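Local coordinates for protein acyl-CoA dehydrogenase (Geobacillus kaustophilus, PDB 2PG0) that binds FAD and probably catalyses the alpha-beta dehydrogenation of thioester-linked acyl chains, as a member of the acyl-CoA dehydrogenase family, at residues Val305-Val308 and Ile309-Met313; Met324-Trp327 and Trp328-Met332; Tyr30-Tyr33 and Asn34-Lys38. One frame throughout, in Å; residues are numbered along the deposited sequence.

Interaction 1 (Val305-Val308 and Ile309-Met313)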
loop_
_atom_site.group_PDB
_atom_site.type_symbol
_atom_site.label_atom_id
_atom_site.label_comp_id
_atom_site.label_asym_id
_atom_site.label_seq_id
_atom_site.Cartn_x
_atom_site.Cartn_y
_atom_site.Cartn_z
ATOM N N VAL A 305 2.224 5.746 -20.963
ATOM C CA VAL A 305 1.191 5.617 -22.004
ATOM C C VAL A 305 1.611 6.323 -23.302
ATOM O O VAL A 305 1.360 5.809 -24.394
ATOM C CB VAL A 305 -0.213 6.062 -21.511
ATOM C CG1 VAL A 305 -0.335 7.578 -21.454
ATOM C CG2 VAL A 305 -1.316 5.444 -22.380
ATOM N N ASP A 306 2.281 7.468 -23.168
ATOM C CA ASP A 306 2.776 8.225 -24.320
ATOM C C ASP A 306 3.805 7.418 -25.103
ATOM O O ASP A 306 3.794 7.414 -26.339
ATOM C CB ASP A 306 3.381 9.563 -23.879
ATOM C CG ASP A 306 2.334 10.659 -23.692
ATOM O OD1 ASP A 306 1.126 10.441 -23.967
ATOM O OD2 ASP A 306 2.738 11.759 -23.270
ATOM N N ARG A 307 4.678 6.713 -24.383
ATOM C CA ARG A 307 5.654 5.840 -25.036
ATOM C C ARG A 307 4.972 4.668 -25.749
ATOM O O ARG A 307 5.331 4.328 -26.880
ATOM C CB ARG A 307 6.709 5.354 -24.034
ATOM C CG ARG A 307 7.848 4.559 -24.648
ATOM C CD ARG A 307 8.670 5.402 -25.613
ATOM N NE ARG A 307 9.693 4.582 -26.255
ATOM C CZ ARG A 307 9.501 3.916 -27.384
ATOM N NH1 ARG A 307 8.334 3.996 -28.010
ATOM N NH2 ARG A 307 10.478 3.183 -27.899
ATOM N N VAL A 308 3.992 4.058 -25.091
ATOM C CA VAL A 308 3.221 2.974 -25.695
ATOM C C VAL A 308 2.469 3.435 -26.954
ATOM O O VAL A 308 2.466 2.726 -27.958
ATOM C CB VAL A 308 2.279 2.296 -24.658
ATOM C CG1 VAL A 308 1.355 1.292 -25.325
ATOM C CG2 VAL A 308 3.110 1.595 -23.570
ATOM N N ILE A 309 1.848 4.616 -26.905
ATOM C CA ILE A 309 1.226 5.211 -28.110
ATOM C C ILE A 309 2.240 5.269 -29.267
ATOM O O ILE A 309 1.949 4.807 -30.368
ATOM C CB ILE A 309 0.607 6.617 -27.820
ATOM C CG1 ILE A 309 -0.665 6.481 -26.972
ATOM C CG2 ILE A 309 0.301 7.378 -29.124
ATOM C CD1 ILE A 309 -1.093 7.786 -26.291
ATOM N N GLU A 310 3.434 5.795 -28.996
ATOM C CA GLU A 310 4.502 5.881 -30.000
ATOM C C GLU A 310 4.855 4.518 -30.606
ATOM O O GLU A 310 4.900 4.378 -31.833
ATOM C CB GLU A 310 5.751 6.557 -29.413
ATOM C CG GLU A 310 5.572 8.042 -29.106
ATOM C CD GLU A 310 6.747 8.633 -28.338
ATOM O OE1 GLU A 310 7.794 7.954 -28.229
ATOM O OE2 GLU A 310 6.620 9.773 -27.833
ATOM N N GLU A 311 5.089 3.522 -29.748
ATOM C CA GLU A 311 5.331 2.137 -30.186
ATOM C C GLU A 311 4.193 1.595 -31.059
ATOM O O GLU A 311 4.431 1.002 -32.117
ATOM C CB GLU A 311 5.506 1.211 -28.977
ATOM C CG GLU A 311 6.814 1.357 -28.241
ATOM C CD GLU A 311 8.009 0.987 -29.090
ATOM O OE1 GLU A 311 8.341 -0.223 -29.188
ATOM O OE2 GLU A 311 8.621 1.919 -29.648
ATOM N N HIS A 312 2.960 1.798 -30.597
ATOM C CA HIS A 312 1.764 1.374 -31.318
ATOM C C HIS A 312 1.720 1.988 -32.721
ATOM O O HIS A 312 1.511 1.283 -33.706
ATOM C CB HIS A 312 0.518 1.776 -30.530
ATOM C CG HIS A 312 -0.758 1.240 -31.094
ATOM N ND1 HIS A 312 -0.969 -0.104 -31.313
ATOM C CD2 HIS A 312 -1.898 1.866 -31.465
ATOM C CE1 HIS A 312 -2.182 -0.281 -31.804
ATOM N NE2 HIS A 312 -2.765 0.899 -31.909
ATOM N N MET A 313 1.943 3.297 -32.794
ATOM C CA MET A 313 1.891 4.038 -34.057
ATOM C C MET A 313 3.005 3.625 -35.028
ATOM O O MET A 313 2.834 3.704 -36.251
ATOM C CB MET A 313 1.901 5.550 -33.789
ATOM C CG MET A 313 0.597 6.086 -33.167
ATOM S SD MET A 313 0.550 7.878 -32.903
ATOM C CE MET A 313 0.581 8.464 -34.613
#
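Arg307 and Glu311, one helical turn apart, meet in a salt bridge on the partly exposed flank of helix 285-313. The guanidinium comes end-on: NH1 of Arg307 lies 2.7 Å from OE2 of Glu311, and NH2 of Arg307 reaches the same Glu311 OE2 at 2.8 Å. Both bonds are bent; with the guanidinium and carboxylate planes 82° apart, the two nitrogens converge on one oxygen from the same face of the carboxylate, NH2 from well above its plane. Arg307 runs with CG anti to its N (chi1 -174°) and then folds at chi2 (64°), which carries its end up the helix to Glu311. Glu310 OE1, 4.0 Å from Arg307 NH1 but well out of the guanidinium plane, contributes charge without an N-H pointing at it; Glu310 OE2 is hydrogen-bonded to Arg8 N. This i to i+4 pair lies near the C-terminal end of a helix of the acyl-CoA dehydrogenase C-terminal domain, beside a second subunit whose Thr6 O also accepts from Arg307 NH2. Losing the guanidinium to an alanine here would probably leave Glu311 OE2 without its two donors and Thr6 O of the second subunit without this one. Against this partly exposed side of Arg307, Glu310 and Glu311 stands a tight, largely apolar one: Val305 and Ile309 pack on Ile254 and Val308 on Leu250, all of helix 237-273, where His312 adds hydrogen bonds to Gln246 and Gln247.

Interaction 2 (Met324-Trp327 and Trp328-Met332)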
loop_
_atom_site.group_PDB
_atom_site.type_symbol
_atom_site.label_atom_id
_atom_site.label_comp_id
_atom_site.label_asym_id
_atom_site.label_seq_id
_atom_site.Cartn_x
_atom_site.Cartn_y
_atom_site.Cartn_z
ATOM N N MET A 324 0.410 -3.788 -19.129
ATOM C CA MET A 324 1.001 -3.001 -18.037
ATOM C C MET A 324 0.305 -1.650 -17.881
ATOM O O MET A 324 -0.148 -1.284 -16.788
ATOM C CB MET A 324 2.498 -2.771 -18.308
ATOM C CG MET A 324 3.387 -3.993 -18.064
ATOM S SD MET A 324 5.134 -3.711 -18.452
ATOM C CE MET A 324 5.823 -5.247 -17.813
ATOM N N ALA A 325 0.229 -0.911 -18.985
ATOM C CA ALA A 325 -0.408 0.403 -18.998
ATOM C C ALA A 325 -1.858 0.319 -18.503
ATOM O O ALA A 325 -2.257 1.071 -17.612
ATOM C CB ALA A 325 -0.334 1.011 -20.408
ATOM N N LYS A 326 -2.615 -0.635 -19.038
ATOM C CA LYS A 326 -4.028 -0.791 -18.685
ATOM C C LYS A 326 -4.253 -1.035 -17.189
ATOM O O LYS A 326 -5.030 -0.322 -16.567
ATOM C CB LYS A 326 -4.673 -1.897 -19.524
ATOM C CG LYS A 326 -6.206 -1.868 -19.552
ATOM C CD LYS A 326 -6.781 -2.558 -18.312
ATOM C CE LYS A 326 -8.283 -2.656 -18.371
ATOM N NZ LYS A 326 -8.862 -3.205 -17.127
ATOM N N TRP A 327 -3.597 -2.040 -16.608
ATOM C CA TRP A 327 -3.866 -2.344 -15.208
ATOM C C TRP A 327 -3.309 -1.280 -14.268
ATOM O O TRP A 327 -4.001 -0.843 -13.349
ATOM C CB TRP A 327 -3.439 -3.779 -14.812
ATOM C CG TRP A 327 -2.017 -3.947 -14.332
ATOM C CD1 TRP A 327 -0.960 -4.417 -15.054
ATOM C CD2 TRP A 327 -1.511 -3.665 -13.016
ATOM N NE1 TRP A 327 0.178 -4.434 -14.278
ATOM C CE2 TRP A 327 -0.132 -3.975 -13.022
ATOM C CE3 TRP A 327 -2.087 -3.168 -11.841
ATOM C CZ2 TRP A 327 0.680 -3.808 -11.896
ATOM C CZ3 TRP A 327 -1.280 -3.003 -10.712
ATOM C CH2 TRP A 327 0.092 -3.320 -10.754
ATOM N N TRP A 328 -2.076 -0.848 -14.506
ATOM C CA TRP A 328 -1.430 0.066 -13.569
ATOM C C TRP A 328 -2.081 1.449 -13.560
ATOM O O TRP A 328 -2.301 2.014 -12.493
ATOM C CB TRP A 328 0.074 0.172 -13.827
ATOM C CG TRP A 328 0.770 0.864 -12.700
ATOM C CD1 TRP A 328 1.306 0.280 -11.578
ATOM C CD2 TRP A 328 0.989 2.273 -12.564
ATOM N NE1 TRP A 328 1.854 1.242 -10.764
ATOM C CE2 TRP A 328 1.675 2.474 -11.342
ATOM C CE3 TRP A 328 0.693 3.386 -13.367
ATOM C CZ2 TRP A 328 2.063 3.743 -10.900
ATOM C CZ3 TRP A 328 1.078 4.648 -12.929
ATOM C CH2 TRP A 328 1.757 4.816 -11.706
ATOM N N ILE A 329 -2.401 1.969 -14.743
ATOM C CA ILE A 329 -3.022 3.296 -14.852
ATOM C C ILE A 329 -4.452 3.296 -14.289
ATOM O O ILE A 329 -4.858 4.247 -13.617
ATOM C CB ILE A 329 -2.953 3.882 -16.287
ATOM C CG1 ILE A 329 -1.495 4.161 -16.671
ATOM C CG2 ILE A 329 -3.735 5.198 -16.372
ATOM C CD1 ILE A 329 -1.273 4.497 -18.160
ATOM N N THR A 330 -5.212 2.237 -14.553
ATOM C CA THR A 330 -6.565 2.157 -13.992
ATOM C C THR A 330 -6.539 2.088 -12.458
ATOM O O THR A 330 -7.307 2.791 -11.797
ATOM C CB THR A 330 -7.436 1.042 -14.621
ATOM O OG1 THR A 330 -6.819 -0.246 -14.438
ATOM C CG2 THR A 330 -7.690 1.318 -16.111
ATOM N N GLU A 331 -5.651 1.267 -11.888
ATOM C CA GLU A 331 -5.498 1.226 -10.423
ATOM C C GLU A 331 -5.041 2.575 -9.871
ATOM O O GLU A 331 -5.531 3.014 -8.837
ATOM C CB GLU A 331 -4.544 0.119 -9.964
ATOM C CG GLU A 331 -5.059 -1.302 -10.191
ATOM C CD GLU A 331 -6.421 -1.604 -9.539
ATOM O OE1 GLU A 331 -6.802 -0.961 -8.538
ATOM O OE2 GLU A 331 -7.109 -2.520 -10.035
ATOM N N MET A 332 -4.115 3.224 -10.578
ATOM C CA MET A 332 -3.599 4.531 -10.174
ATOM C C MET A 332 -4.719 5.575 -10.167
ATOM O O MET A 332 -4.818 6.381 -9.251
ATOM C CB MET A 332 -2.492 4.969 -11.124
ATOM C CG MET A 332 -1.588 6.039 -10.573
ATOM S SD MET A 332 -0.760 6.844 -11.950
ATOM C CE MET A 332 -2.170 7.805 -12.576
#
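The carbonyl oxygen of Lys326 is approached twice by Thr330, by OG1 at 2.8 Å and by the backbone N at 3.3 Å. The backbone bond is the i to i+4 bond of helix 319-343, in the C-terminal helical domain of the acyl-CoA dehydrogenase fold; the OG1 approach is added to it. Thr330 OG1 sits between its own N and carbonyl carbon (chi1 59°), which turns it back toward the preceding turn; Asn372 ND2 is hydrogen-bonded to it as well. Lys326 NZ leaves the helix for Asn372 OD1 and the carbonyls of Ser365 and Gly370, close to the FAD site. On another flank two consecutive tryptophans meet in a T-shaped stack. The edge of Trp328 points at the face of Trp327, with planes 77° apart and the Trp328 five-membered ring centred 5.3 Å from the Trp327 six-membered ring. Trp328 CB lies over that same six-membered ring in a CH-pi contact, 4.2 Å from its centroid. Trp327 NE1 bonds to Thr296 OG1 of the second subunit, and Lys376 makes a cation-pi contact with the Trp327 ring. At the ring's rim, in its plane, Glu331 CG stands 3.9 Å from Trp327 CE3.

Interaction 3 (Tyr30-Tyr33 and Asn34-Lys38)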
loop_
_atom_site.group_PDB
_atom_site.type_symbol
_atom_site.label_atom_id
_atom_site.label_comp_id
_atom_site.label_asym_id
_atom_site.label_seq_id
_atom_site.Cartn_x
_atom_site.Cartn_y
_atom_site.Cartn_z
ATOM N N TYR A 30 -20.054 19.705 -22.731
ATOM C CA TYR A 30 -19.866 20.140 -21.348
ATOM C C TYR A 30 -21.165 20.622 -20.669
ATOM O O TYR A 30 -21.479 20.181 -19.555
ATOM C CB TYR A 30 -18.773 21.216 -21.257
ATOM C CG TYR A 30 -17.355 20.692 -21.261
ATOM C CD1 TYR A 30 -16.576 20.738 -22.422
ATOM C CD2 TYR A 30 -16.784 20.169 -20.104
ATOM C CE1 TYR A 30 -15.266 20.279 -22.424
ATOM C CE2 TYR A 30 -15.479 19.697 -20.099
ATOM C CZ TYR A 30 -14.727 19.754 -21.263
ATOM O OH TYR A 30 -13.434 19.302 -21.271
ATOM N N PRO A 31 -21.926 21.517 -21.334
ATOM C CA PRO A 31 -23.114 22.023 -20.638
ATOM C C PRO A 31 -24.292 21.051 -20.602
ATOM O O PRO A 31 -25.210 21.250 -19.793
ATOM C CB PRO A 31 -23.509 23.265 -21.450
ATOM C CG PRO A 31 -22.447 23.450 -22.512
ATOM C CD PRO A 31 -21.778 22.125 -22.670
ATOM N N HIS A 32 -24.274 20.043 -21.475
ATOM C CA HIS A 32 -25.369 19.068 -21.638
ATOM C C HIS A 32 -25.146 17.778 -20.837
ATOM O O HIS A 32 -26.070 16.974 -20.682
ATOM C CB HIS A 32 -25.488 18.627 -23.101
ATOM C CG HIS A 32 -25.846 19.717 -24.062
ATOM N ND1 HIS A 32 -27.096 19.815 -24.637
ATOM C CD2 HIS A 32 -25.109 20.725 -24.588
ATOM C CE1 HIS A 32 -27.116 20.845 -25.465
ATOM N NE2 HIS A 32 -25.926 21.422 -25.444
ATOM N N TYR A 33 -23.915 17.555 -20.383
ATOM C CA TYR A 33 -23.528 16.245 -19.844
ATOM C C TYR A 33 -24.417 15.779 -18.690
ATOM O O TYR A 33 -24.843 14.623 -18.671
ATOM C CB TYR A 33 -22.058 16.252 -19.428
ATOM C CG TYR A 33 -21.484 14.888 -19.105
ATOM C CD1 TYR A 33 -20.955 14.082 -20.114
ATOM C CD2 TYR A 33 -21.456 14.411 -17.790
ATOM C CE1 TYR A 33 -20.410 12.831 -19.822
ATOM C CE2 TYR A 33 -20.908 13.158 -17.489
ATOM C CZ TYR A 33 -20.392 12.381 -18.509
ATOM O OH TYR A 33 -19.848 11.154 -18.230
ATOM N N ASN A 34 -24.699 16.676 -17.745
ATOM C CA ASN A 34 -25.521 16.334 -16.574
ATOM C C ASN A 34 -26.942 15.901 -16.946
ATOM O O ASN A 34 -27.499 14.983 -16.332
ATOM C CB ASN A 34 -25.546 17.493 -15.564
ATOM C CG ASN A 34 -24.184 17.743 -14.908
ATOM O OD1 ASN A 34 -23.207 17.042 -15.176
ATOM N ND2 ASN A 34 -24.121 18.752 -14.042
ATOM N N ASP A 35 -27.513 16.553 -17.962
ATOM C CA ASP A 35 -28.827 16.175 -18.500
ATOM C C ASP A 35 -28.811 14.786 -19.138
ATOM O O ASP A 35 -29.765 14.014 -19.001
ATOM C CB ASP A 35 -29.297 17.200 -19.533
ATOM C CG ASP A 35 -29.836 18.462 -18.901
ATOM O OD1 ASP A 35 -30.047 18.475 -17.666
ATOM O OD2 ASP A 35 -30.066 19.447 -19.648
ATOM N N TRP A 36 -27.725 14.477 -19.836
ATOM C CA TRP A 36 -27.574 13.175 -20.466
ATOM C C TRP A 36 -27.557 12.069 -19.413
ATOM O O TRP A 36 -28.162 11.014 -19.596
ATOM C CB TRP A 36 -26.284 13.118 -21.263
ATOM C CG TRP A 36 -26.203 14.037 -22.434
ATOM C CD1 TRP A 36 -27.227 14.717 -23.040
ATOM C CD2 TRP A 36 -25.020 14.346 -23.171
ATOM N NE1 TRP A 36 -26.742 15.451 -24.104
ATOM C CE2 TRP A 36 -25.392 15.231 -24.212
ATOM C CE3 TRP A 36 -23.677 13.960 -23.055
ATOM C CZ2 TRP A 36 -24.465 15.737 -25.128
ATOM C CZ3 TRP A 36 -22.759 14.463 -23.967
ATOM C CH2 TRP A 36 -23.159 15.341 -24.988
ATOM N N GLU A 37 -26.860 12.322 -18.310
ATOM C CA GLU A 37 -26.808 11.362 -17.214
ATOM C C GLU A 37 -28.184 11.110 -16.616
ATOM O O GLU A 37 -28.542 9.964 -16.328
ATOM C CB GLU A 37 -25.836 11.829 -16.144
ATOM C CG GLU A 37 -24.409 11.782 -16.601
ATOM C CD GLU A 37 -23.475 11.827 -15.439
ATOM O OE1 GLU A 37 -23.455 12.869 -14.745
ATOM O OE2 GLU A 37 -22.783 10.808 -15.208
ATOM N N LYS A 38 -28.952 12.184 -16.451
ATOM C CA LYS A 38 -30.328 12.102 -15.959
ATOM C C LYS A 38 -31.213 11.248 -16.859
ATOM O O LYS A 38 -32.011 10.450 -16.368
ATOM C CB LYS A 38 -30.934 13.499 -15.840
ATOM C CG LYS A 38 -30.417 14.321 -14.685
ATOM C CD LYS A 38 -31.089 15.683 -14.702
ATOM C CE LYS A 38 -30.676 16.533 -13.519
ATOM N NZ LYS A 38 -31.425 17.825 -13.539
HETATM O O HOH W 1 -23.490 19.531 -17.703
HETATM O O HOH W 2 -26.815 19.412 -18.439
HETATM O O HOH W 3 -28.486 17.410 -25.358
HETATM O O HOH W 4 -20.595 9.753 -16.397
#
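Trp36 holds CG anti to its carbonyl carbon (chi1 -65°), which lays the indole back along the first turn of helix 33-39, while Tyr33 has CG anti to its N (chi1 -169°), sending the phenol past Trp36 on one side and Glu37 on the other. One indole face is covered from the preceding turn: His32 CB lies over it near the rim, 3.6 Å from Trp36 CE2, and Tyr33 CA stands above it too. The imidazole of His32 is nearly parallel to the indole but slid aside, so the rings barely overlap. Tyr33 and Trp36 cross at about a right angle, Tyr33 CD1 coming within 4.0 Å of Trp36 CE3. Glu37 crosses the phenol more obliquely, its CD 3.5 Å from Tyr33 CE2. This is the N-terminal turn of a short helix in the N-terminal domain of the acyl-CoA dehydrogenase fold, entered from the loop after helix 12-28. Trp36 N bonds to His32 O and Glu37 N to Tyr33 O, whereas Asn34 and Asp35 give their N-H to two waters, the second 3.0 Å from Asp35 N. A third water lies in the indole plane, accepts from Trp36 NE1 at 2.9 Å and is also hydrogen-bonded to His32 ND1. Tyr33 OH bonds to Ser87 N, Tyr33 packs on Val84 of helix 71-84 and on Arg357 of helix 354-361, and Trp36 meets Phe46 edge-to-face. The turn thus has a largely aromatic inner side, with its own polar bonds, and a hydrated outer one, where water bridges Tyr30 O to Asn34 N and Pro31 O to Asp35 N, the i to i+4 pairs that would be bonded directly in a regular helix.

Interactions 1 and 2 lie on consecutive helices, 285-313 and 319-343, of the C-terminal domain, with centres about 15 Å apart. They touch directly where Val305 CB packs 3.8 Å from Ile329 CD1, and both reach the second subunit, so they share one subunit interface. Interaction 3 stands apart in the N-terminal domain: its centre is about 32 Å from that of interaction 1 and about 28 Å from that of interaction 2. Interaction 2 lies closest to the cofactor, the Lys326 side chain being about 8 Å from a bound FAD, whereas the Tyr33 side chain of interaction 3 is about 12 Å from one. Interaction 1 lies away from the FAD-binding residues.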